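Local coordinates for N-acetylglucosamine-6-phosphate deacetylase (Thermotoga maritima, PDB 1O12), which probably removes the acetyl group from N-acetylglucosamine 6-phosphate, acting as a metal-dependent hydrolase of the NagA family built on a TIM barrel, at residues 16-21 against 48-53; 25-30 against 320-325; 95-100 against 141-146; 124-129 against 160-165; 233-238 against 261-266. All coordinates share one frame; numbering follows the deposited sequence.

Contact 1 (16-21 against 48-53); sequences EKVLIV and IPRGVL
A short parallel beta pairing joins the two segments, Leu19 beside Val52 and Ile20 beside Leu53, where strand 18-22 meets strand 52-59. Leu19 N donates to Gly51 O at 2.8 Å. Leu53 N then gives its hydrogen to Leu19 O (3.0 Å), and Val21 N gives its own to Leu53 O. Lys17 and Val18 both face Gly30 in a G1 beta bulge; Lys17 has left-handed helical backbone angles, and its carbonyl O takes Arg50 N at 2.7 Å. The Arg50 side chain runs alongside Val18 and points the same way. With chi3 at -63° bending the chain, NE comes to Glu16 O, which lies at the guanidinium edge; at 3.4 Å this bond is weak. Lys17 crosses Arg50 at about a right angle, its NZ 3.7 Å from Arg50 CB. Among the apolar groups, Val21 CG2 meets Val52 CG1 at 3.6 Å, and Ile322 of helix 322-336 packs on both valines. The four firm bonds of the join are backbone to backbone; the side-chain bond of Arg50 is weak. Lys17 NZ and Arg50 NE stand 4.4 Å apart, a pair of like charges that probably disfavour each other, and Glu16 OE2, 5.6 Å from Arg50 NH2, would temper this from a distance without forming a salt bridge.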
# COMPACT_ATOMS: atom_id res chain seq x y z
N GLU A 16 -8.74 9.45 39.60
CA GLU A 16 -7.53 10.26 39.76
C GLU A 16 -6.20 9.59 39.48
O GLU A 16 -6.10 8.37 39.43
CB GLU A 16 -7.46 10.87 41.18
CG GLU A 16 -7.47 9.84 42.33
CD GLU A 16 -7.23 10.48 43.73
OE1 GLU A 16 -7.75 11.61 43.95
OE2 GLU A 16 -6.54 9.85 44.58
N LYS A 17 -5.19 10.43 39.28
CA LYS A 17 -3.83 10.01 39.04
C LYS A 17 -3.76 8.94 37.95
O LYS A 17 -3.27 7.83 38.19
CB LYS A 17 -3.21 9.46 40.33
CG LYS A 17 -3.26 10.41 41.54
CD LYS A 17 -2.66 9.75 42.78
CE LYS A 17 -3.40 8.46 43.20
NZ LYS A 17 -3.27 7.31 42.23
N VAL A 18 -4.24 9.27 36.76
CA VAL A 18 -4.21 8.29 35.69
C VAL A 18 -3.58 8.82 34.43
O VAL A 18 -3.43 10.02 34.24
CB VAL A 18 -5.65 7.75 35.34
CG1 VAL A 18 -6.09 6.78 36.38
CG2 VAL A 18 -6.66 8.90 35.19
N LEU A 19 -3.20 7.89 33.56
CA LEU A 19 -2.66 8.27 32.28
C LEU A 19 -3.91 8.45 31.41
O LEU A 19 -4.44 7.48 30.89
CB LEU A 19 -1.81 7.15 31.71
CG LEU A 19 -0.77 7.63 30.70
CD1 LEU A 19 -0.15 6.39 30.01
CD2 LEU A 19 -1.38 8.56 29.70
N ILE A 20 -4.40 9.68 31.30
CA ILE A 20 -5.58 10.00 30.51
C ILE A 20 -5.25 9.94 29.01
O ILE A 20 -4.26 10.52 28.55
CB ILE A 20 -6.07 11.42 30.81
CG1 ILE A 20 -6.35 11.54 32.31
CG2 ILE A 20 -7.32 11.75 29.95
CD1 ILE A 20 -6.41 13.02 32.78
N VAL A 21 -6.10 9.27 28.24
CA VAL A 21 -5.83 9.17 26.83
C VAL A 21 -7.00 9.60 25.99
O VAL A 21 -8.03 8.94 25.98
CB VAL A 21 -5.49 7.73 26.43
CG1 VAL A 21 -5.06 7.68 25.01
CG2 VAL A 21 -4.42 7.16 27.36
N ILE A 48 2.51 10.81 39.30
CA ILE A 48 2.83 9.45 38.82
C ILE A 48 1.54 8.64 38.66
O ILE A 48 0.83 8.38 39.63
CB ILE A 48 3.80 8.70 39.80
CG1 ILE A 48 3.48 9.05 41.26
CG2 ILE A 48 5.25 9.05 39.47
CD1 ILE A 48 4.51 8.54 42.28
N PRO A 49 1.24 8.22 37.42
CA PRO A 49 0.07 7.44 37.00
C PRO A 49 -0.21 6.11 37.67
O PRO A 49 0.69 5.32 37.95
CB PRO A 49 0.28 7.28 35.51
CG PRO A 49 1.06 8.49 35.14
CD PRO A 49 2.06 8.60 36.26
N ARG A 50 -1.50 5.87 37.90
CA ARG A 50 -2.06 4.68 38.55
C ARG A 50 -2.35 3.59 37.51
O ARG A 50 -2.20 2.39 37.78
CB ARG A 50 -3.37 5.09 39.27
CG ARG A 50 -4.07 4.01 40.14
CD ARG A 50 -5.61 3.86 39.88
NE ARG A 50 -6.43 5.04 40.18
CZ ARG A 50 -7.69 4.99 40.63
NH1 ARG A 50 -8.28 3.81 40.84
NH2 ARG A 50 -8.36 6.12 40.87
N GLY A 51 -2.78 4.01 36.33
CA GLY A 51 -3.09 3.09 35.26
C GLY A 51 -3.44 3.93 34.04
O GLY A 51 -3.15 5.14 33.99
N VAL A 52 -4.04 3.30 33.04
CA VAL A 52 -4.42 4.03 31.84
C VAL A 52 -5.92 4.15 31.78
O VAL A 52 -6.63 3.24 32.18
CB VAL A 52 -3.92 3.29 30.55
CG1 VAL A 52 -4.21 4.14 29.32
CG2 VAL A 52 -2.45 2.98 30.65
N LEU A 53 -6.40 5.30 31.33
CA LEU A 53 -7.84 5.53 31.19
C LEU A 53 -8.07 5.89 29.73
O LEU A 53 -7.44 6.83 29.22
CB LEU A 53 -8.31 6.68 32.07
CG LEU A 53 -9.83 6.77 32.20
CD1 LEU A 53 -10.29 5.70 33.16
CD2 LEU A 53 -10.28 8.15 32.73

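Contact 2 (25-30 against 320-325); sequences DGEFTG and CSITEL
Glu27, on strand 26-35, reaches across to Thr323 in the first turn of helix 322-336, whose start is closed by a capping box of Ser321 and Glu324. The side chains of Glu27 and Thr323 cross at a slant, and a single carboxylate oxygen does the gripping: Thr323 OG1 donates to Glu27 OE2 at 2.8 Å, arriving on the anti side and 20° out of the carboxylate plane. Thr323 N adds a weak bond to the same Glu27 OE2 at 3.0 Å. The N-terminal end of the helix would probably favour the negative charge of Glu27. Both donors can reach one atom because Thr323 OG1 lies beside its own backbone N, anti to the carbonyl carbon (chi1 -74°). The other oxygen, Glu27 OE1, comes to 4.2 Å from Ile322 CB, the two side chains at about a right angle. Within the capping box Glu324 N donates to Ser321 OG, and Ser321 N in turn to Glu324 OE1. Gly26 has a positive phi, at which any CB would collide with Asp25 O, and its carbonyl carbon C lies 3.5 Å from Thr323 OG1.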
# COMPACT_ATOMS: atom_id res chain seq x y z
N ASP A 25 -6.66 15.28 22.19
CA ASP A 25 -5.83 16.06 23.07
C ASP A 25 -4.57 15.32 23.49
O ASP A 25 -3.74 15.88 24.20
CB ASP A 25 -6.66 16.49 24.30
CG ASP A 25 -7.82 17.40 23.93
OD1 ASP A 25 -7.65 18.24 23.01
OD2 ASP A 25 -8.91 17.27 24.54
N GLY A 26 -4.40 14.08 23.08
CA GLY A 26 -3.18 13.37 23.46
C GLY A 26 -3.30 12.63 24.78
O GLY A 26 -4.40 12.46 25.32
N GLU A 27 -2.16 12.18 25.31
CA GLU A 27 -2.12 11.45 26.56
C GLU A 27 -1.39 12.23 27.65
O GLU A 27 -0.37 12.83 27.39
CB GLU A 27 -1.47 10.09 26.37
CG GLU A 27 -0.24 10.17 25.55
CD GLU A 27 0.12 8.84 24.97
OE1 GLU A 27 0.74 8.04 25.70
OE2 GLU A 27 -0.23 8.59 23.80
N PHE A 28 -1.92 12.21 28.87
CA PHE A 28 -1.32 12.95 29.96
C PHE A 28 -1.86 12.55 31.32
O PHE A 28 -2.99 12.07 31.43
CB PHE A 28 -1.56 14.44 29.72
CG PHE A 28 -3.00 14.77 29.46
CD1 PHE A 28 -3.90 14.87 30.51
CD2 PHE A 28 -3.45 14.98 28.16
CE1 PHE A 28 -5.25 15.16 30.27
CE2 PHE A 28 -4.80 15.28 27.91
CZ PHE A 28 -5.69 15.37 28.96
N THR A 29 -1.05 12.72 32.36
CA THR A 29 -1.49 12.37 33.71
C THR A 29 -2.44 13.43 34.21
O THR A 29 -2.30 14.62 33.90
CB THR A 29 -0.32 12.27 34.69
OG1 THR A 29 0.33 13.55 34.80
CG2 THR A 29 0.68 11.24 34.22
N GLY A 30 -3.42 12.99 34.99
CA GLY A 30 -4.41 13.91 35.53
C GLY A 30 -5.57 13.18 36.20
O GLY A 30 -5.46 12.01 36.59
N CYS A 320 2.47 1.60 17.90
CA CYS A 320 1.83 2.92 17.94
C CYS A 320 1.66 3.41 19.38
O CYS A 320 1.90 2.67 20.34
CB CYS A 320 0.45 2.87 17.29
SG CYS A 320 -0.71 1.91 18.32
N SER A 321 1.24 4.65 19.54
CA SER A 321 1.06 5.22 20.88
C SER A 321 -0.34 4.89 21.41
O SER A 321 -1.20 4.47 20.63
CB SER A 321 1.20 6.73 20.82
OG SER A 321 0.11 7.28 20.09
N ILE A 322 -0.55 5.07 22.72
CA ILE A 322 -1.85 4.81 23.31
C ILE A 322 -2.84 5.82 22.78
O ILE A 322 -4.01 5.56 22.76
CB ILE A 322 -1.81 4.86 24.82
CG1 ILE A 322 -0.75 3.90 25.34
CG2 ILE A 322 -3.17 4.41 25.37
CD1 ILE A 322 -0.90 3.53 26.83
N THR A 323 -2.36 6.97 22.35
CA THR A 323 -3.26 7.95 21.75
C THR A 323 -3.79 7.44 20.40
O THR A 323 -4.94 7.67 20.05
CB THR A 323 -2.55 9.28 21.46
OG1 THR A 323 -2.33 9.99 22.69
CG2 THR A 323 -3.39 10.11 20.53
N GLU A 324 -2.97 6.74 19.64
CA GLU A 324 -3.41 6.21 18.36
C GLU A 324 -4.33 5.01 18.52
O GLU A 324 -5.20 4.77 17.66
CB GLU A 324 -2.21 5.79 17.51
CG GLU A 324 -1.36 6.93 16.98
CD GLU A 324 -0.02 6.41 16.54
OE1 GLU A 324 0.73 5.96 17.44
OE2 GLU A 324 0.30 6.42 15.33
N LEU A 325 -4.10 4.25 19.59
CA LEU A 325 -4.90 3.07 19.90
C LEU A 325 -6.30 3.50 20.27
O LEU A 325 -7.24 2.73 20.09
CB LEU A 325 -4.32 2.31 21.08
CG LEU A 325 -3.33 1.18 20.81
CD1 LEU A 325 -2.93 0.57 22.18
CD2 LEU A 325 -3.94 0.13 19.90

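Contact 3 (95-100 against 141-146); sequences VSTSLE and EKHIRP
The His143 imidazole lies flat over the backbone of Thr97, in a contact between two loops that follow strands 87-93 and 121-127 of the TIM barrel, on the metal-site side. Thr97 CA makes a CH-pi contact, 3.7 Å from the centroid of the His143 ring and 23° off its normal. Ser98 N sits over the same face, and both are offset toward the rim, while Lys142 CG covers the centre of the opposite one. His143 NE2 has a weak hydrogen bond to Asp283. An alanine here would remove the ring, and would probably open a gap beside the Thr97 and Ser98 backbone and leave Asp283 without this partner. Arg145 provides the polar half of the contact. Its NH1 donates to Thr97 O at 2.9 Å, with that oxygen only 6° out of the guanidinium plane, and NH2 adds a weak bond to the same Thr97 O (3.5 Å). The chain is extended from CG to NE, which carries the guanidinium out to the Thr97 carbonyl. NH2 is also held by a salt bridge to Glu151. Just beyond, Ser98 is the N-cap of helix 99-115, its OG taking Lys101 N. Ser96, whose side chain lies about 7 Å from that of the metal ligand Glu127, brings its OG to 3.9 Å from Ile144 CG1.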
# COMPACT_ATOMS: atom_id res chain seq x y z
N VAL A 95 -25.18 -12.51 9.79
CA VAL A 95 -24.51 -13.09 8.64
C VAL A 95 -25.62 -13.17 7.58
O VAL A 95 -26.75 -12.79 7.87
CB VAL A 95 -23.93 -14.48 8.94
CG1 VAL A 95 -22.74 -14.35 9.86
CG2 VAL A 95 -24.99 -15.36 9.58
N SER A 96 -25.32 -13.61 6.36
CA SER A 96 -26.37 -13.72 5.35
C SER A 96 -27.47 -14.65 5.87
O SER A 96 -27.21 -15.71 6.45
CB SER A 96 -25.80 -14.27 4.04
OG SER A 96 -24.94 -13.32 3.45
N THR A 97 -28.72 -14.23 5.66
CA THR A 97 -29.84 -15.00 6.15
C THR A 97 -31.15 -14.61 5.47
O THR A 97 -31.15 -13.87 4.48
CB THR A 97 -29.93 -14.84 7.70
OG1 THR A 97 -30.75 -15.88 8.24
CG2 THR A 97 -30.47 -13.44 8.08
N SER A 98 -32.26 -15.10 6.00
CA SER A 98 -33.57 -14.79 5.42
C SER A 98 -34.14 -13.43 5.83
O SER A 98 -33.82 -12.92 6.90
CB SER A 98 -34.58 -15.89 5.78
OG SER A 98 -34.62 -16.15 7.18
N LEU A 99 -34.97 -12.83 4.99
CA LEU A 99 -35.60 -11.56 5.34
C LEU A 99 -36.36 -11.80 6.65
O LEU A 99 -36.55 -10.88 7.45
CB LEU A 99 -36.60 -11.12 4.26
CG LEU A 99 -36.67 -9.62 3.90
CD1 LEU A 99 -37.93 -9.33 3.09
CD2 LEU A 99 -36.67 -8.78 5.15
N GLU A 100 -36.78 -13.04 6.88
CA GLU A 100 -37.52 -13.34 8.09
C GLU A 100 -36.65 -13.20 9.33
O GLU A 100 -37.00 -12.45 10.24
CB GLU A 100 -38.10 -14.74 8.00
CG GLU A 100 -39.60 -14.78 8.25
CD GLU A 100 -40.00 -14.35 9.67
OE1 GLU A 100 -39.97 -13.12 9.97
OE2 GLU A 100 -40.35 -15.25 10.49
N GLU A 141 -24.31 -19.41 0.89
CA GLU A 141 -24.59 -18.99 -0.48
C GLU A 141 -26.07 -18.92 -0.79
O GLU A 141 -26.50 -18.07 -1.59
CB GLU A 141 -23.89 -19.92 -1.49
CG GLU A 141 -23.89 -19.40 -2.92
CD GLU A 141 -22.86 -20.10 -3.81
OE1 GLU A 141 -21.74 -20.37 -3.32
OE2 GLU A 141 -23.16 -20.36 -4.99
N LYS A 142 -26.85 -19.78 -0.15
CA LYS A 142 -28.28 -19.79 -0.41
C LYS A 142 -29.02 -18.50 -0.05
O LYS A 142 -29.97 -18.13 -0.73
CB LYS A 142 -28.96 -21.00 0.27
CG LYS A 142 -28.71 -21.16 1.76
CD LYS A 142 -29.59 -22.29 2.34
CE LYS A 142 -29.28 -22.56 3.82
NZ LYS A 142 -27.92 -23.21 4.04
N HIS A 143 -28.58 -17.79 0.99
CA HIS A 143 -29.24 -16.55 1.41
C HIS A 143 -28.76 -15.29 0.66
O HIS A 143 -29.48 -14.30 0.60
CB HIS A 143 -29.07 -16.34 2.92
CG HIS A 143 -29.70 -17.42 3.76
ND1 HIS A 143 -31.05 -17.71 3.70
CD2 HIS A 143 -29.18 -18.22 4.72
CE1 HIS A 143 -31.33 -18.64 4.60
NE2 HIS A 143 -30.22 -18.97 5.23
N ILE A 144 -27.56 -15.35 0.08
CA ILE A 144 -26.98 -14.24 -0.66
C ILE A 144 -27.88 -13.90 -1.86
O ILE A 144 -28.22 -14.77 -2.64
CB ILE A 144 -25.55 -14.58 -1.18
CG1 ILE A 144 -24.66 -15.02 -0.02
CG2 ILE A 144 -24.95 -13.34 -1.88
CD1 ILE A 144 -23.18 -15.12 -0.37
N ARG A 145 -28.23 -12.63 -2.00
CA ARG A 145 -29.10 -12.24 -3.09
C ARG A 145 -28.97 -10.74 -3.26
O ARG A 145 -28.41 -10.06 -2.39
CB ARG A 145 -30.54 -12.57 -2.71
CG ARG A 145 -30.93 -11.90 -1.39
CD ARG A 145 -32.30 -12.31 -0.91
NE ARG A 145 -32.69 -11.66 0.35
CZ ARG A 145 -32.31 -12.06 1.57
NH1 ARG A 145 -31.52 -13.12 1.72
NH2 ARG A 145 -32.74 -11.40 2.64
N PRO A 146 -29.48 -10.19 -4.37
CA PRO A 146 -29.41 -8.75 -4.61
C PRO A 146 -30.48 -8.05 -3.81
O PRO A 146 -31.49 -8.63 -3.44
CB PRO A 146 -29.66 -8.63 -6.11
CG PRO A 146 -30.62 -9.74 -6.35
CD PRO A 146 -30.03 -10.89 -5.55

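Contact 4 (124-129 against 160-165); sequences VHLEGP and KMLTFA. With FE (Fe (III) ion), chain C.
His125, Leu126 and Glu127 run parallel to Met161, Leu162 and Thr163 on neighbouring strands, their axes 8° apart. Of the backbone bonds, Lys160 N to Val124 O, Leu126 N to Met161 O and Thr163 N to Leu126 O each measure 2.9 Å; Gly128 N to Thr163 O is weak. One side-chain hydrogen bond spans the strands: His125 NE2 and Thr163 OG1 are 2.9 Å apart, and either could donate. The His125 ring is held at its other nitrogen too, ND1 bonding to Pro60 O, and Thr163 OG1 is shared with Thr208 OG1. The aromatic contact is made by Met161, a selenomethionine here: CG stands over the centre of the His125 ring and SE lies over the same face, 4.0 Å from the centroid. On the other side of the sheet Leu126 CB packs on Leu162 CD2 at 3.8 Å. Metal binding falls to Glu127: CG, anti to the backbone N (chi1 -159°), runs beside Thr163 CB, and the extended chain carries OE2 to 2.2 Å from the iron ion. His188 and His209 complete the protein ligands, and His139 and His61 bond to the same carboxylate. Glu127 thus sits at the C-terminal end of its strand, where the metal site of an amidohydrolase TIM barrel lies.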
# COMPACT_ATOMS: atom_id res chain seq x y z
N VAL A 124 -27.81 -3.09 15.19
CA VAL A 124 -27.46 -4.26 14.43
C VAL A 124 -26.67 -3.96 13.18
O VAL A 124 -26.98 -3.03 12.45
CB VAL A 124 -28.74 -5.02 14.05
CG1 VAL A 124 -28.44 -6.12 13.02
CG2 VAL A 124 -29.34 -5.62 15.32
N HIS A 125 -25.62 -4.75 12.96
CA HIS A 125 -24.77 -4.62 11.77
C HIS A 125 -25.15 -5.79 10.89
O HIS A 125 -24.96 -6.97 11.24
CB HIS A 125 -23.28 -4.67 12.13
CG HIS A 125 -22.37 -4.70 10.95
ND1 HIS A 125 -20.99 -4.66 11.07
CD2 HIS A 125 -22.62 -4.81 9.62
CE1 HIS A 125 -20.44 -4.74 9.87
NE2 HIS A 125 -21.40 -4.84 8.97
N LEU A 126 -25.74 -5.44 9.74
CA LEU A 126 -26.20 -6.42 8.79
C LEU A 126 -25.11 -6.72 7.76
O LEU A 126 -24.93 -5.97 6.78
CB LEU A 126 -27.49 -5.93 8.10
CG LEU A 126 -28.74 -5.64 8.95
CD1 LEU A 126 -29.79 -4.92 8.12
CD2 LEU A 126 -29.34 -6.93 9.47
N GLU A 127 -24.36 -7.79 8.03
CA GLU A 127 -23.29 -8.24 7.16
C GLU A 127 -23.93 -9.24 6.21
O GLU A 127 -24.22 -10.36 6.59
CB GLU A 127 -22.18 -8.94 7.95
CG GLU A 127 -20.84 -8.97 7.21
CD GLU A 127 -19.93 -10.08 7.68
OE1 GLU A 127 -19.65 -10.19 8.89
OE2 GLU A 127 -19.48 -10.85 6.83
N GLY A 128 -24.15 -8.83 4.98
CA GLY A 128 -24.82 -9.71 4.05
C GLY A 128 -26.29 -9.33 4.21
O GLY A 128 -26.62 -8.59 5.13
N PRO A 129 -27.19 -9.87 3.39
CA PRO A 129 -26.97 -10.83 2.31
C PRO A 129 -26.66 -10.23 0.93
O PRO A 129 -26.55 -10.98 -0.04
CB PRO A 129 -28.28 -11.60 2.30
CG PRO A 129 -29.30 -10.45 2.50
CD PRO A 129 -28.63 -9.57 3.56
N LYS A 160 -27.78 -0.31 12.08
CA LYS A 160 -26.88 0.82 12.20
C LYS A 160 -25.80 0.79 11.16
O LYS A 160 -25.21 1.82 10.85
CB LYS A 160 -26.25 0.86 13.59
CG LYS A 160 -27.26 1.20 14.68
CD LYS A 160 -27.85 2.59 14.51
CE LYS A 160 -29.03 2.85 15.47
NZ LYS A 160 -29.73 4.15 15.25
N MSE A 161 -25.54 -0.39 10.62
CA MSE A 161 -24.48 -0.56 9.65
C MSE A 161 -24.84 -1.68 8.70
O MSE A 161 -25.57 -2.60 9.05
CB MSE A 161 -23.17 -0.87 10.36
CG MSE A 161 -22.01 -0.91 9.44
SE MSE A 161 -20.31 -1.01 10.39
CE MSE A 161 -20.12 0.83 10.98
N LEU A 162 -24.31 -1.63 7.49
CA LEU A 162 -24.64 -2.65 6.52
C LEU A 162 -23.46 -2.91 5.62
O LEU A 162 -22.93 -1.96 5.04
CB LEU A 162 -25.82 -2.14 5.70
CG LEU A 162 -26.51 -2.80 4.50
CD1 LEU A 162 -25.51 -3.43 3.54
CD2 LEU A 162 -27.50 -3.77 5.01
N THR A 163 -23.04 -4.16 5.49
CA THR A 163 -21.93 -4.48 4.59
C THR A 163 -22.44 -5.06 3.25
O THR A 163 -23.09 -6.11 3.22
CB THR A 163 -20.94 -5.48 5.20
OG1 THR A 163 -20.30 -4.88 6.32
CG2 THR A 163 -19.87 -5.88 4.18
N PHE A 164 -22.10 -4.38 2.16
CA PHE A 164 -22.51 -4.79 0.81
C PHE A 164 -21.37 -4.82 -0.23
O PHE A 164 -20.28 -4.24 -0.03
CB PHE A 164 -23.58 -3.83 0.30
CG PHE A 164 -23.02 -2.52 -0.18
CD1 PHE A 164 -22.95 -2.24 -1.55
CD2 PHE A 164 -22.49 -1.60 0.73
CE1 PHE A 164 -22.37 -1.07 -2.00
CE2 PHE A 164 -21.90 -0.41 0.29
CZ PHE A 164 -21.84 -0.14 -1.08
N ALA A 165 -21.64 -5.51 -1.34
CA ALA A 165 -20.68 -5.60 -2.44
C ALA A 165 -21.17 -4.67 -3.56
O ALA A 165 -22.13 -4.98 -4.22
CB ALA A 165 -20.59 -7.04 -2.92
FE FE C . -17.38 -11.44 6.59

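Contact 5 (233-238 against 261-266); sequences DVKLEL and GIVLVT
Leu236, Glu237 and Leu238 pair in parallel with Ile262, Val263 and Leu264, the axes of the two strands 26° apart. Leu236 N donates to Gly261 O at 2.9 Å, and Val263 N to Leu236 O at 2.8 Å. The next bond, Leu238 N to Val263 O, is 3.1 Å. Beyond it the strands part: Val265 N to Leu238 O is 3.5 Å and weak, and a water donates to both Leu238 O (2.7 Å) and Val265 O (2.8 Å), bridging the widening ends. The strands belong to the TIM barrel and are joined as a beta-alpha-beta unit through helix 247-257. Glu237 and Val263 turn to the inner face. With Glu237 CG between the backbone N and the carbonyl carbon (chi1 77°), the extended chain slants across Val265, OE2 lying 3.4 Å from Val265 CG2, so a methyl flanks a buried carboxylate. That carboxylate is well supplied with partners: OE2 has a salt bridge to Arg206, and OE1 bonds to His61 ND1 and to the backbone N of the metal ligand His209. An alanine in place of Glu237 would probably leave Arg206 without this countercharge and His61 freer to turn. On the other face Leu238 CD1 packs at 3.9 Å on Ile262 CG2, and Val253 of helix 247-257 touches both residues.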
# COMPACT_ATOMS: atom_id res chain seq x y z
N ASP A 233 -9.77 9.17 3.26
CA ASP A 233 -10.90 9.23 4.18
C ASP A 233 -11.80 7.98 4.21
O ASP A 233 -12.91 8.05 4.71
CB ASP A 233 -11.75 10.45 3.89
CG ASP A 233 -12.21 10.47 2.49
OD1 ASP A 233 -12.93 11.42 2.11
OD2 ASP A 233 -11.84 9.53 1.75
N VAL A 234 -11.32 6.88 3.64
CA VAL A 234 -12.04 5.60 3.65
C VAL A 234 -11.39 4.86 4.83
O VAL A 234 -10.16 4.69 4.85
CB VAL A 234 -11.75 4.73 2.39
CG1 VAL A 234 -12.10 3.28 2.66
CG2 VAL A 234 -12.54 5.23 1.22
N LYS A 235 -12.18 4.43 5.80
CA LYS A 235 -11.58 3.74 6.92
C LYS A 235 -11.61 2.22 6.68
O LYS A 235 -12.49 1.73 5.97
CB LYS A 235 -12.30 4.09 8.23
CG LYS A 235 -12.42 5.59 8.48
CD LYS A 235 -12.79 5.85 9.94
CE LYS A 235 -12.96 7.33 10.23
NZ LYS A 235 -11.84 8.14 9.67
N LEU A 236 -10.66 1.49 7.25
CA LEU A 236 -10.61 0.06 7.04
C LEU A 236 -10.73 -0.68 8.35
O LEU A 236 -10.03 -0.35 9.31
CB LEU A 236 -9.30 -0.36 6.38
CG LEU A 236 -8.76 0.44 5.19
CD1 LEU A 236 -7.45 -0.15 4.71
CD2 LEU A 236 -9.80 0.44 4.08
N GLU A 237 -11.61 -1.66 8.43
CA GLU A 237 -11.66 -2.37 9.68
C GLU A 237 -10.64 -3.52 9.59
O GLU A 237 -10.46 -4.10 8.54
CB GLU A 237 -13.11 -2.81 10.03
CG GLU A 237 -13.69 -3.99 9.33
CD GLU A 237 -15.14 -4.28 9.75
OE1 GLU A 237 -15.58 -5.42 9.53
OE2 GLU A 237 -15.85 -3.39 10.29
N LEU A 238 -9.94 -3.79 10.68
CA LEU A 238 -8.92 -4.83 10.70
C LEU A 238 -9.11 -5.83 11.85
O LEU A 238 -9.33 -5.43 12.99
CB LEU A 238 -7.54 -4.20 10.86
CG LEU A 238 -6.97 -3.06 10.04
CD1 LEU A 238 -5.51 -2.88 10.49
CD2 LEU A 238 -7.05 -3.33 8.52
N GLY A 261 -7.11 6.04 9.88
CA GLY A 261 -7.87 5.28 8.90
C GLY A 261 -8.11 3.82 9.20
O GLY A 261 -8.41 3.05 8.29
N ILE A 262 -8.00 3.43 10.47
CA ILE A 262 -8.20 2.04 10.87
C ILE A 262 -9.24 1.87 11.99
O ILE A 262 -9.24 2.60 12.98
CB ILE A 262 -6.88 1.42 11.32
CG1 ILE A 262 -6.03 1.12 10.09
CG2 ILE A 262 -7.12 0.20 12.16
CD1 ILE A 262 -4.54 1.01 10.44
N VAL A 263 -10.11 0.90 11.82
CA VAL A 263 -11.13 0.65 12.82
C VAL A 263 -10.93 -0.73 13.39
O VAL A 263 -11.05 -1.73 12.67
CB VAL A 263 -12.52 0.77 12.19
CG1 VAL A 263 -13.55 -0.03 13.00
CG2 VAL A 263 -12.92 2.21 12.17
N LEU A 264 -10.62 -0.83 14.68
CA LEU A 264 -10.41 -2.16 15.25
C LEU A 264 -11.76 -2.87 15.31
O LEU A 264 -12.80 -2.24 15.53
CB LEU A 264 -9.77 -2.07 16.63
CG LEU A 264 -8.33 -2.57 16.70
CD1 LEU A 264 -7.61 -2.30 15.41
CD2 LEU A 264 -7.59 -1.93 17.86
N VAL A 265 -11.75 -4.17 15.11
CA VAL A 265 -12.98 -4.95 15.09
C VAL A 265 -12.63 -6.35 15.62
O VAL A 265 -11.47 -6.78 15.59
CB VAL A 265 -13.48 -4.99 13.60
CG1 VAL A 265 -13.79 -6.36 13.17
CG2 VAL A 265 -14.67 -4.04 13.41
N THR A 266 -13.62 -7.09 16.08
CA THR A 266 -13.36 -8.41 16.60
C THR A 266 -13.76 -9.53 15.63
O THR A 266 -12.99 -10.46 15.42
CB THR A 266 -14.07 -8.55 17.99
OG1 THR A 266 -13.18 -9.17 18.93
CG2 THR A 266 -15.36 -9.31 17.88
O HOH W 1 -8.74 -6.08 15.55

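In the fold
Contacts 4 and 5 are the buried ones, each a pair of neighbouring parallel barrel strands, and their centres lie about 15 Å apart; both put a glutamate among histidines, the one on the iron and the other in its surroundings. Contact 3, partly buried, adjoins contact 4 through Arg145 N and Pro129 O, but there loops replace strands, and ring packing and a guanidinium replace regular pairing. Contacts 1 and 2 lie together at the far side of the molecule from contacts 3 and 4; contact 1 uses strand 18-22 and contact 2 strand 26-35, neighbours that bond to each other. Contact 1 is also partly buried and chiefly backbone, whereas contact 2, at the surface, rests on one carboxylate at a helix start.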